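Local coordinates for protein ZmpA Glycopeptidase (Clostridium perfringens, PDB 6XSX) that is a metalloprotease that probably cleaves the protein backbone of glycosylated substrates, this chain being its catalytic M60 peptidase module, at residues K56-V67 and L93-E104; K71-K79 and Y121-Q131. All blocks are in the same frame, centred on the assembly; numbering follows the deposited sequence.

Interaction 1: residues K56-V67 and L93-E104; sequences KSGQVITVYVDV and LSKGKNVITIPE
L93 rests CD1 on V65 CG2 (3.8 Å) where its chain enters an antiparallel pairing, strand 96-101 against strand 60-66. The extended K95 reaches past the end of that pairing to place NZ 2.8 Å from V67 O, nearly in line with the carbonyl; the same ammonium also pairs with D69 and with a bound MES, probably from the crystallisation liquor. K97 runs alongside the Y64 ring, its CB 3.7 Å from CE1. In N98, a chi1 of -58° sets CG beside the backbone N, and the buried amide is fixed by three bonds: OD1 accepts from S94 N, while ND2 gives one hydrogen to S94 O and the other to V63 O (3.0 Å), approached from above its carbonyl plane. V99 and I100 then diverge to opposite faces, V99 CG1 meeting V60 CG1 and I100 CD1 meeting V63 CG2 (3.8 Å). The I102 side chain crosses that of I61 at about a right angle, their CD1 atoms 3.7 Å apart, and S57 OG donates to P103 O at 2.6 Å. Strand 96-101 edges a four-stranded antiparallel sheet, with 136-140 beyond 60-66; the face bearing I61 and I100, continued by I102, packs on strands 75-80 and 88-91.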
loop_
_atom_site.group_PDB
_atom_site.type_symbol
_atom_site.label_atom_id
_atom_site.label_comp_id
_atom_site.label_asym_id
_atom_site.label_seq_id
_atom_site.Cartn_x
_atom_site.Cartn_y
_atom_site.Cartn_z
ATOM N N LYS A 56 19.569 25.538 -9.660
ATOM C CA LYS A 56 19.733 26.194 -8.376
ATOM C C LYS A 56 18.638 27.244 -8.226
ATOM O O LYS A 56 18.328 27.946 -9.187
ATOM C CB LYS A 56 21.083 26.921 -8.330
ATOM C CG LYS A 56 22.304 26.034 -8.494
ATOM C CD LYS A 56 23.606 26.799 -8.527
ATOM C CE LYS A 56 24.781 25.875 -8.786
ATOM N NZ LYS A 56 26.079 26.564 -8.593
ATOM N N SER A 57 18.084 27.369 -7.007
ATOM C CA SER A 57 17.156 28.448 -6.710
ATOM C C SER A 57 17.807 29.777 -7.087
ATOM O O SER A 57 18.980 29.985 -6.803
ATOM C CB SER A 57 16.711 28.420 -5.259
ATOM O OG SER A 57 15.755 27.373 -5.040
ATOM N N GLY A 58 17.042 30.663 -7.738
ATOM C CA GLY A 58 17.550 31.989 -8.058
ATOM C C GLY A 58 18.309 32.049 -9.383
ATOM O O GLY A 58 18.708 33.132 -9.809
ATOM N N GLN A 59 18.524 30.902 -10.041
ATOM C CA GLN A 59 19.142 30.957 -11.360
ATOM C C GLN A 59 18.074 31.252 -12.413
ATOM O O GLN A 59 16.883 31.042 -12.188
ATOM C CB GLN A 59 19.999 29.721 -11.664
ATOM C CG GLN A 59 19.247 28.517 -12.217
ATOM C CD GLN A 59 20.172 27.480 -12.823
ATOM O OE1 GLN A 59 20.706 26.602 -12.144
ATOM N NE2 GLN A 59 20.357 27.558 -14.134
ATOM N N VAL A 60 18.539 31.754 -13.557
ATOM C CA VAL A 60 17.706 32.000 -14.720
ATOM C C VAL A 60 17.848 30.807 -15.658
ATOM O O VAL A 60 18.946 30.289 -15.848
ATOM C CB VAL A 60 18.131 33.303 -15.426
ATOM C CG1 VAL A 60 17.424 33.492 -16.764
ATOM C CG2 VAL A 60 17.958 34.521 -14.525
ATOM N N ILE A 61 16.716 30.372 -16.216
ATOM C CA ILE A 61 16.699 29.421 -17.315
ATOM C C ILE A 61 15.813 30.023 -18.400
ATOM O O ILE A 61 15.000 30.904 -18.106
ATOM C CB ILE A 61 16.185 28.038 -16.858
ATOM C CG1 ILE A 61 14.780 28.100 -16.250
ATOM C CG2 ILE A 61 17.185 27.373 -15.919
ATOM C CD1 ILE A 61 14.054 26.763 -16.211
ATOM N N THR A 62 16.004 29.565 -19.641
ATOM C CA THR A 62 15.188 30.026 -20.753
ATOM C C THR A 62 14.492 28.820 -21.373
ATOM O O THR A 62 15.144 27.850 -21.749
ATOM C CB THR A 62 16.003 30.832 -21.777
ATOM O OG1 THR A 62 16.682 31.869 -21.070
ATOM C CG2 THR A 62 15.133 31.439 -22.858
ATOM N N VAL A 63 13.158 28.866 -21.410
ATOM C CA VAL A 63 12.412 27.714 -21.889
ATOM C C VAL A 63 11.627 28.132 -23.120
ATOM O O VAL A 63 10.910 29.126 -23.093
ATOM C CB VAL A 63 11.493 27.125 -20.804
ATOM C CG1 VAL A 63 10.763 25.880 -21.300
ATOM C CG2 VAL A 63 12.261 26.829 -19.525
ATOM N N TYR A 64 11.791 27.356 -24.188
ATOM C CA TYR A 64 11.084 27.583 -25.434
ATOM C C TYR A 64 9.940 26.586 -25.544
ATOM O O TYR A 64 10.139 25.387 -25.333
ATOM C CB TYR A 64 12.065 27.478 -26.600
ATOM C CG TYR A 64 13.027 28.634 -26.638
ATOM C CD1 TYR A 64 12.663 29.842 -27.220
ATOM C CD2 TYR A 64 14.279 28.534 -26.056
ATOM C CE1 TYR A 64 13.537 30.918 -27.245
ATOM C CE2 TYR A 64 15.160 29.604 -26.071
ATOM C CZ TYR A 64 14.785 30.796 -26.662
ATOM O OH TYR A 64 15.659 31.843 -26.669
ATOM N N VAL A 65 8.748 27.112 -25.854
ATOM C CA VAL A 65 7.522 26.333 -25.877
ATOM C C VAL A 65 6.855 26.512 -27.239
ATOM O O VAL A 65 6.587 27.634 -27.670
ATOM C CB VAL A 65 6.579 26.765 -24.735
ATOM C CG1 VAL A 65 5.225 26.070 -24.814
ATOM C CG2 VAL A 65 7.202 26.578 -23.354
ATOM N N ASP A 66 6.577 25.392 -27.906
ATOM C CA ASP A 66 5.823 25.408 -29.150
ATOM C C ASP A 66 4.526 24.622 -28.965
ATOM O O ASP A 66 4.563 23.418 -28.707
ATOM C CB ASP A 66 6.701 24.906 -30.304
ATOM C CG ASP A 66 5.978 24.705 -31.628
ATOM O OD1 ASP A 66 4.806 25.115 -31.749
ATOM O OD2 ASP A 66 6.600 24.123 -32.535
ATOM N N VAL A 67 3.389 25.330 -29.044
ATOM C CA VAL A 67 2.057 24.736 -29.141
ATOM C C VAL A 67 1.335 25.434 -30.292
ATOM O O VAL A 67 1.775 26.500 -30.728
ATOM C CB VAL A 67 1.233 24.886 -27.839
ATOM C CG1 VAL A 67 1.852 24.136 -26.666
ATOM C CG2 VAL A 67 0.986 26.346 -27.480
ATOM N N LEU A 93 3.929 28.374 -18.336
ATOM C CA LEU A 93 4.712 28.672 -19.525
ATOM C C LEU A 93 3.780 29.264 -20.572
ATOM O O LEU A 93 2.610 28.907 -20.638
ATOM C CB LEU A 93 5.338 27.387 -20.083
ATOM C CG LEU A 93 6.370 26.683 -19.204
ATOM C CD1 LEU A 93 6.768 25.341 -19.808
ATOM C CD2 LEU A 93 7.606 27.550 -18.997
ATOM N N SER A 94 4.330 30.134 -21.417
ATOM C CA SER A 94 3.573 30.641 -22.547
ATOM C C SER A 94 4.232 30.194 -23.850
ATOM O O SER A 94 5.376 29.744 -23.851
ATOM C CB SER A 94 3.439 32.129 -22.453
ATOM O OG SER A 94 4.650 32.686 -21.974
ATOM N N LYS A 95 3.503 30.288 -24.967
ATOM C CA LYS A 95 4.142 29.931 -26.223
ATOM C C LYS A 95 5.315 30.879 -26.500
ATOM O O LYS A 95 5.249 32.071 -26.186
ATOM C CB LYS A 95 3.131 29.890 -27.372
ATOM C CG LYS A 95 3.772 29.649 -28.731
ATOM C CD LYS A 95 2.785 29.469 -29.862
ATOM C CE LYS A 95 3.485 29.189 -31.178
ATOM N NZ LYS A 95 2.502 28.735 -32.189
ATOM N N GLY A 96 6.384 30.332 -27.096
ATOM C CA GLY A 96 7.584 31.094 -27.396
ATOM C C GLY A 96 8.596 31.033 -26.252
ATOM O O GLY A 96 8.741 30.000 -25.595
ATOM N N LYS A 97 9.257 32.167 -25.996
ATOM C CA LYS A 97 10.391 32.258 -25.083
ATOM C C LYS A 97 9.913 32.552 -23.660
ATOM O O LYS A 97 9.040 33.391 -23.463
ATOM C CB LYS A 97 11.327 33.367 -25.584
ATOM C CG LYS A 97 12.573 33.638 -24.753
ATOM C CD LYS A 97 13.307 34.890 -25.211
ATOM C CE LYS A 97 14.550 35.174 -24.398
ATOM N NZ LYS A 97 15.259 36.378 -24.902
ATOM N N ASN A 98 10.497 31.854 -22.670
ATOM C CA ASN A 98 10.188 32.091 -21.267
ATOM C C ASN A 98 11.494 32.265 -20.494
ATOM O O ASN A 98 12.267 31.316 -20.358
ATOM C CB ASN A 98 9.404 30.932 -20.632
ATOM C CG ASN A 98 8.088 30.610 -21.309
ATOM O OD1 ASN A 98 7.024 30.956 -20.804
ATOM N ND2 ASN A 98 8.146 29.953 -22.454
ATOM N N VAL A 99 11.723 33.474 -19.972
ATOM C CA VAL A 99 12.851 33.727 -19.091
ATOM C C VAL A 99 12.370 33.508 -17.655
ATOM O O VAL A 99 11.581 34.298 -17.139
ATOM C CB VAL A 99 13.448 35.135 -19.319
ATOM C CG1 VAL A 99 14.695 35.364 -18.470
ATOM C CG2 VAL A 99 13.777 35.373 -20.797
ATOM N N ILE A 100 12.829 32.410 -17.033
ATOM C CA ILE A 100 12.331 31.987 -15.733
ATOM C C ILE A 100 13.431 32.074 -14.675
ATOM O O ILE A 100 14.526 31.528 -14.851
ATOM C CB ILE A 100 11.715 30.573 -15.786
ATOM C CG1 ILE A 100 10.568 30.497 -16.802
ATOM C CG2 ILE A 100 11.245 30.137 -14.400
ATOM C CD1 ILE A 100 10.253 29.098 -17.232
ATOM N N THR A 101 13.087 32.732 -13.560
ATOM C CA THR A 101 13.868 32.689 -12.330
ATOM C C THR A 101 13.381 31.505 -11.496
ATOM O O THR A 101 12.200 31.412 -11.164
ATOM C CB THR A 101 13.823 34.030 -11.575
ATOM O OG1 THR A 101 14.346 35.020 -12.462
ATOM C CG2 THR A 101 14.648 34.043 -10.304
ATOM N N ILE A 102 14.299 30.585 -11.187
ATOM C CA ILE A 102 13.930 29.419 -10.398
ATOM C C ILE A 102 13.569 29.879 -8.987
ATOM O O ILE A 102 14.322 30.617 -8.367
ATOM C CB ILE A 102 15.050 28.353 -10.422
ATOM C CG1 ILE A 102 15.300 27.853 -11.851
ATOM C CG2 ILE A 102 14.731 27.207 -9.463
ATOM C CD1 ILE A 102 14.050 27.324 -12.558
ATOM N N PRO A 103 12.402 29.489 -8.429
ATOM C CA PRO A 103 12.022 29.945 -7.093
ATOM C C PRO A 103 12.805 29.248 -5.977
ATOM O O PRO A 103 13.605 28.336 -6.219
ATOM C CB PRO A 103 10.528 29.588 -7.030
ATOM C CG PRO A 103 10.411 28.361 -7.917
ATOM C CD PRO A 103 11.399 28.605 -9.041
ATOM N N GLU A 104 12.530 29.680 -4.741
ATOM C CA GLU A 104 13.263 29.217 -3.577
ATOM C C GLU A 104 12.271 28.890 -2.461
ATOM O O GLU A 104 11.416 29.707 -2.124
ATOM C CB GLU A 104 14.261 30.295 -3.149
ATOM C CG GLU A 104 15.142 29.871 -1.989
ATOM C CD GLU A 104 16.113 30.924 -1.471
ATOM O OE1 GLU A 104 16.099 32.050 -2.006
ATOM O OE2 GLU A 104 16.882 30.617 -0.523
#

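Interaction 2: residues K71-K79 and Y121-Q131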
loop_
_atom_site.group_PDB
_atom_site.type_symbol
_atom_site.label_atom_id
_atom_site.label_comp_id
_atom_site.label_asym_id
_atom_site.label_seq_id
_atom_site.Cartn_x
_atom_site.Cartn_y
_atom_site.Cartn_z
ATOM N N LYS A 71 -3.747 27.440 -27.955
ATOM C CA LYS A 71 -3.956 26.173 -27.265
ATOM C C LYS A 71 -3.252 26.174 -25.909
ATOM O O LYS A 71 -2.256 26.866 -25.717
ATOM C CB LYS A 71 -3.405 25.011 -28.095
ATOM C CG LYS A 71 -4.171 24.680 -29.366
ATOM C CD LYS A 71 -5.660 24.518 -29.164
ATOM C CE LYS A 71 -6.376 24.295 -30.480
ATOM N NZ LYS A 71 -7.824 24.088 -30.259
ATOM N N PRO A 72 -3.725 25.381 -24.922
ATOM C CA PRO A 72 -3.078 25.350 -23.608
ATOM C C PRO A 72 -1.642 24.818 -23.637
ATOM O O PRO A 72 -1.285 23.982 -24.464
ATOM C CB PRO A 72 -4.038 24.514 -22.750
ATOM C CG PRO A 72 -4.794 23.661 -23.756
ATOM C CD PRO A 72 -4.927 24.529 -24.990
ATOM N N THR A 73 -0.818 25.350 -22.735
ATOM C CA THR A 73 0.608 25.082 -22.698
ATOM C C THR A 73 0.913 24.152 -21.529
ATOM O O THR A 73 0.243 24.221 -20.494
ATOM C CB THR A 73 1.395 26.380 -22.502
ATOM O OG1 THR A 73 0.919 27.039 -21.323
ATOM C CG2 THR A 73 1.314 27.299 -23.703
ATOM N N PRO A 74 1.940 23.276 -21.659
ATOM C CA PRO A 74 2.406 22.451 -20.545
ATOM C C PRO A 74 3.037 23.346 -19.481
ATOM O O PRO A 74 3.255 24.539 -19.707
ATOM C CB PRO A 74 3.488 21.553 -21.169
ATOM C CG PRO A 74 3.966 22.332 -22.391
ATOM C CD PRO A 74 2.737 23.066 -22.881
ATOM N N LYS A 75 3.306 22.740 -18.323
ATOM C CA LYS A 75 3.896 23.409 -17.178
ATOM C C LYS A 75 5.231 22.743 -16.843
ATOM O O LYS A 75 5.457 21.570 -17.160
ATOM C CB LYS A 75 2.895 23.375 -16.018
ATOM C CG LYS A 75 1.674 24.261 -16.256
ATOM C CD LYS A 75 0.347 23.739 -15.747
ATOM C CE LYS A 75 -0.852 24.493 -16.296
ATOM N NZ LYS A 75 -0.640 25.964 -16.364
ATOM N N LEU A 76 6.118 23.527 -16.225
ATOM C CA LEU A 76 7.312 22.989 -15.603
ATOM C C LEU A 76 7.028 22.826 -14.111
ATOM O O LEU A 76 6.305 23.641 -13.523
ATOM C CB LEU A 76 8.437 24.003 -15.817
ATOM C CG LEU A 76 9.794 23.447 -16.231
ATOM C CD1 LEU A 76 9.674 22.588 -17.485
ATOM C CD2 LEU A 76 10.768 24.596 -16.472
ATOM N N VAL A 77 7.576 21.748 -13.533
ATOM C CA VAL A 77 7.590 21.559 -12.094
ATOM C C VAL A 77 9.043 21.647 -11.631
ATOM O O VAL A 77 9.895 20.900 -12.117
ATOM C CB VAL A 77 6.924 20.228 -11.681
ATOM C CG1 VAL A 77 7.004 19.987 -10.175
ATOM C CG2 VAL A 77 5.469 20.150 -12.157
ATOM N N PHE A 78 9.316 22.612 -10.740
ATOM C CA PHE A 78 10.546 22.640 -9.967
ATOM C C PHE A 78 10.295 21.884 -8.666
ATOM O O PHE A 78 9.304 22.143 -7.977
ATOM C CB PHE A 78 11.003 24.076 -9.687
ATOM C CG PHE A 78 12.060 24.231 -8.613
ATOM C CD1 PHE A 78 13.356 23.777 -8.806
ATOM C CD2 PHE A 78 11.761 24.848 -7.403
ATOM C CE1 PHE A 78 14.323 23.913 -7.816
ATOM C CE2 PHE A 78 12.726 24.981 -6.412
ATOM C CZ PHE A 78 14.009 24.519 -6.619
ATOM N N LYS A 79 11.200 20.951 -8.350
ATOM C CA LYS A 79 11.107 20.192 -7.119
ATOM C C LYS A 79 12.401 20.385 -6.332
ATOM O O LYS A 79 13.460 19.924 -6.761
ATOM C CB LYS A 79 10.774 18.724 -7.433
ATOM C CG LYS A 79 10.494 17.819 -6.226
ATOM C CD LYS A 79 11.742 17.117 -5.723
ATOM C CE LYS A 79 11.509 16.138 -4.594
ATOM N NZ LYS A 79 11.322 16.825 -3.292
ATOM N N TYR A 121 10.655 18.677 -13.759
ATOM C CA TYR A 121 9.783 17.750 -14.455
ATOM C C TYR A 121 8.778 18.541 -15.293
ATOM O O TYR A 121 8.581 19.739 -15.075
ATOM C CB TYR A 121 9.024 16.880 -13.450
ATOM C CG TYR A 121 9.867 16.257 -12.360
ATOM C CD1 TYR A 121 10.845 15.318 -12.654
ATOM C CD2 TYR A 121 9.676 16.603 -11.028
ATOM C CE1 TYR A 121 11.619 14.742 -11.659
ATOM C CE2 TYR A 121 10.432 16.030 -10.016
ATOM C CZ TYR A 121 11.400 15.092 -10.335
ATOM O OH TYR A 121 12.154 14.539 -9.343
ATOM N N THR A 122 8.142 17.857 -16.251
ATOM C CA THR A 122 7.052 18.458 -16.999
ATOM C C THR A 122 5.729 17.888 -16.501
ATOM O O THR A 122 5.647 16.734 -16.065
ATOM C CB THR A 122 7.188 18.260 -18.519
ATOM O OG1 THR A 122 7.046 16.877 -18.838
ATOM C CG2 THR A 122 8.513 18.745 -19.065
ATOM N N SER A 123 4.709 18.744 -16.577
ATOM C CA SER A 123 3.328 18.371 -16.351
ATOM C C SER A 123 2.527 18.910 -17.529
ATOM O O SER A 123 2.637 20.099 -17.843
ATOM C CB SER A 123 2.840 18.946 -15.053
ATOM O OG SER A 123 1.447 18.733 -14.918
ATOM N N ASN A 124 1.772 18.024 -18.192
ATOM C CA ASN A 124 1.006 18.420 -19.361
ATOM C C ASN A 124 -0.417 17.897 -19.224
ATOM O O ASN A 124 -0.794 16.946 -19.906
ATOM C CB ASN A 124 1.639 17.938 -20.667
ATOM C CG ASN A 124 1.037 18.617 -21.879
ATOM O OD1 ASN A 124 0.586 19.757 -21.788
ATOM N ND2 ASN A 124 1.002 17.920 -23.002
ATOM N N PRO A 125 -1.250 18.509 -18.348
ATOM C CA PRO A 125 -2.519 17.904 -17.938
ATOM C C PRO A 125 -3.693 18.223 -18.870
ATOM O O PRO A 125 -4.746 18.678 -18.427
ATOM C CB PRO A 125 -2.666 18.485 -16.517
ATOM C CG PRO A 125 -2.121 19.901 -16.666
ATOM C CD PRO A 125 -1.000 19.799 -17.686
ATOM N N TYR A 126 -3.502 17.963 -20.169
ATOM C CA TYR A 126 -4.502 18.249 -21.186
ATOM C C TYR A 126 -4.631 17.060 -22.128
ATOM O O TYR A 126 -3.687 16.292 -22.311
ATOM C CB TYR A 126 -4.133 19.518 -21.966
ATOM C CG TYR A 126 -3.971 20.729 -21.084
ATOM C CD1 TYR A 126 -5.078 21.421 -20.608
ATOM C CD2 TYR A 126 -2.712 21.161 -20.698
ATOM C CE1 TYR A 126 -4.938 22.525 -19.781
ATOM C CE2 TYR A 126 -2.556 22.253 -19.860
ATOM C CZ TYR A 126 -3.670 22.932 -19.399
ATOM O OH TYR A 126 -3.501 24.004 -18.575
ATOM N N THR A 127 -5.804 16.947 -22.753
ATOM C CA THR A 127 -6.058 15.905 -23.737
ATOM C C THR A 127 -5.680 16.399 -25.133
ATOM O O THR A 127 -5.573 17.603 -25.371
ATOM C CB THR A 127 -7.534 15.502 -23.717
ATOM O OG1 THR A 127 -8.268 16.594 -24.273
ATOM C CG2 THR A 127 -8.045 15.178 -22.326
ATOM N N SER A 128 -5.474 15.440 -26.040
ATOM C CA SER A 128 -5.279 15.677 -27.461
ATOM C C SER A 128 -6.328 16.644 -27.993
ATOM O O SER A 128 -5.984 17.624 -28.650
ATOM C CB SER A 128 -5.345 14.383 -28.209
ATOM O OG SER A 128 -4.097 13.726 -28.106
ATOM N N GLU A 129 -7.601 16.339 -27.712
ATOM C CA GLU A 129 -8.708 17.141 -28.211
ATOM C C GLU A 129 -8.564 18.583 -27.718
ATOM O O GLU A 129 -8.834 19.511 -28.467
ATOM C CB GLU A 129 -10.054 16.497 -27.871
ATOM N N GLU A 130 -8.099 18.762 -26.471
ATOM C CA GLU A 130 -7.962 20.080 -25.861
ATOM C C GLU A 130 -6.773 20.851 -26.436
ATOM O O GLU A 130 -6.847 22.063 -26.619
ATOM C CB GLU A 130 -7.765 19.958 -24.347
ATOM C CG GLU A 130 -9.044 19.654 -23.591
ATOM C CD GLU A 130 -8.855 19.343 -22.117
ATOM O OE1 GLU A 130 -7.729 18.983 -21.714
ATOM O OE2 GLU A 130 -9.835 19.455 -21.380
ATOM N N GLN A 131 -5.666 20.150 -26.698
ATOM C CA GLN A 131 -4.383 20.815 -26.872
ATOM C C GLN A 131 -3.977 20.861 -28.343
ATOM O O GLN A 131 -3.182 21.712 -28.736
ATOM C CB GLN A 131 -3.334 20.138 -25.986
ATOM C CG GLN A 131 -1.962 20.800 -26.002
ATOM C CD GLN A 131 -1.095 20.185 -24.935
ATOM O OE1 GLN A 131 -0.720 19.013 -25.011
ATOM N NE2 GLN A 131 -0.793 20.969 -23.913
HETATM O O HOH W 1 -1.537 25.614 -19.084
#
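Q131 NE2 is gripped by two acceptors, P72 O across the contact at 3.1 Å and N124 OD1 in its own segment at 2.8 Å. This grip lies at the loop-and-helix end of an antiparallel strand pair, 75-79 against 121-123, in the larger mixed sheet of the peptidase module. With CG anti to the backbone N (chi1 -176°) and the chain extended beyond it, Q131 carries its amide back from the short helix to the strand ends. N124 ND2 returns a bond to Q131 OE1, so two carboxamides are paired head to head, each oxygen met on a lone pair; Q131 OE1 also bonds to S29 OG and N124 ND2 to Q28 O. P72 O, by contrast, receives NE2 from well above its carbonyl plane. The helix itself opens with a capping box, T127 OG1 accepting from E130 N and E130 OE1 from T127 N. Between the strands, the backbone bonds join K75 with S123 and V77 with Y121, the shortest being V77 N to Y121 O at 2.7 Å. V77 CG1 lies at the edge of the Y121 ring, near its plane, and K79 CB approaches CE2 obliquely (3.7 Å); the W48 ring meets it with the planes only about 15° apart, and Y121 OH bonds to D180. P72 sets CB almost over the centre of the Y126 ring, a CH-pi contact of 3.7 Å to the centroid, 11° off its normal. Beyond that ring one water donates to T73 O, accepts from K75 NZ at 2.9 Å, and lies 2.6 Å from Y126 OH.

How the interactions relate
The two interactions belong to opposing sheets, the centres of the two contacts lying about 14 Å apart, and their segments alternate along the chain: strand 60-66 leads into 75-80, and 96-101 is followed by 117-123. Interaction 1 lies at the rim of its sheet, with one face of exposed or partly exposed side chains and one mainly of buried aliphatics, the amide of N98 among them. Interaction 2 sits inside the larger sheet, flanked by strands 88-91 and 49-56; here proline, aromatic and paired-amide contacts extend the pairing beyond the strand ends. The two contacts touch directly where F78 packs against S57 and P103, and, at the other end, through T73 OG1, which probably hydrogen-bonds to L93 O (2.6 Å).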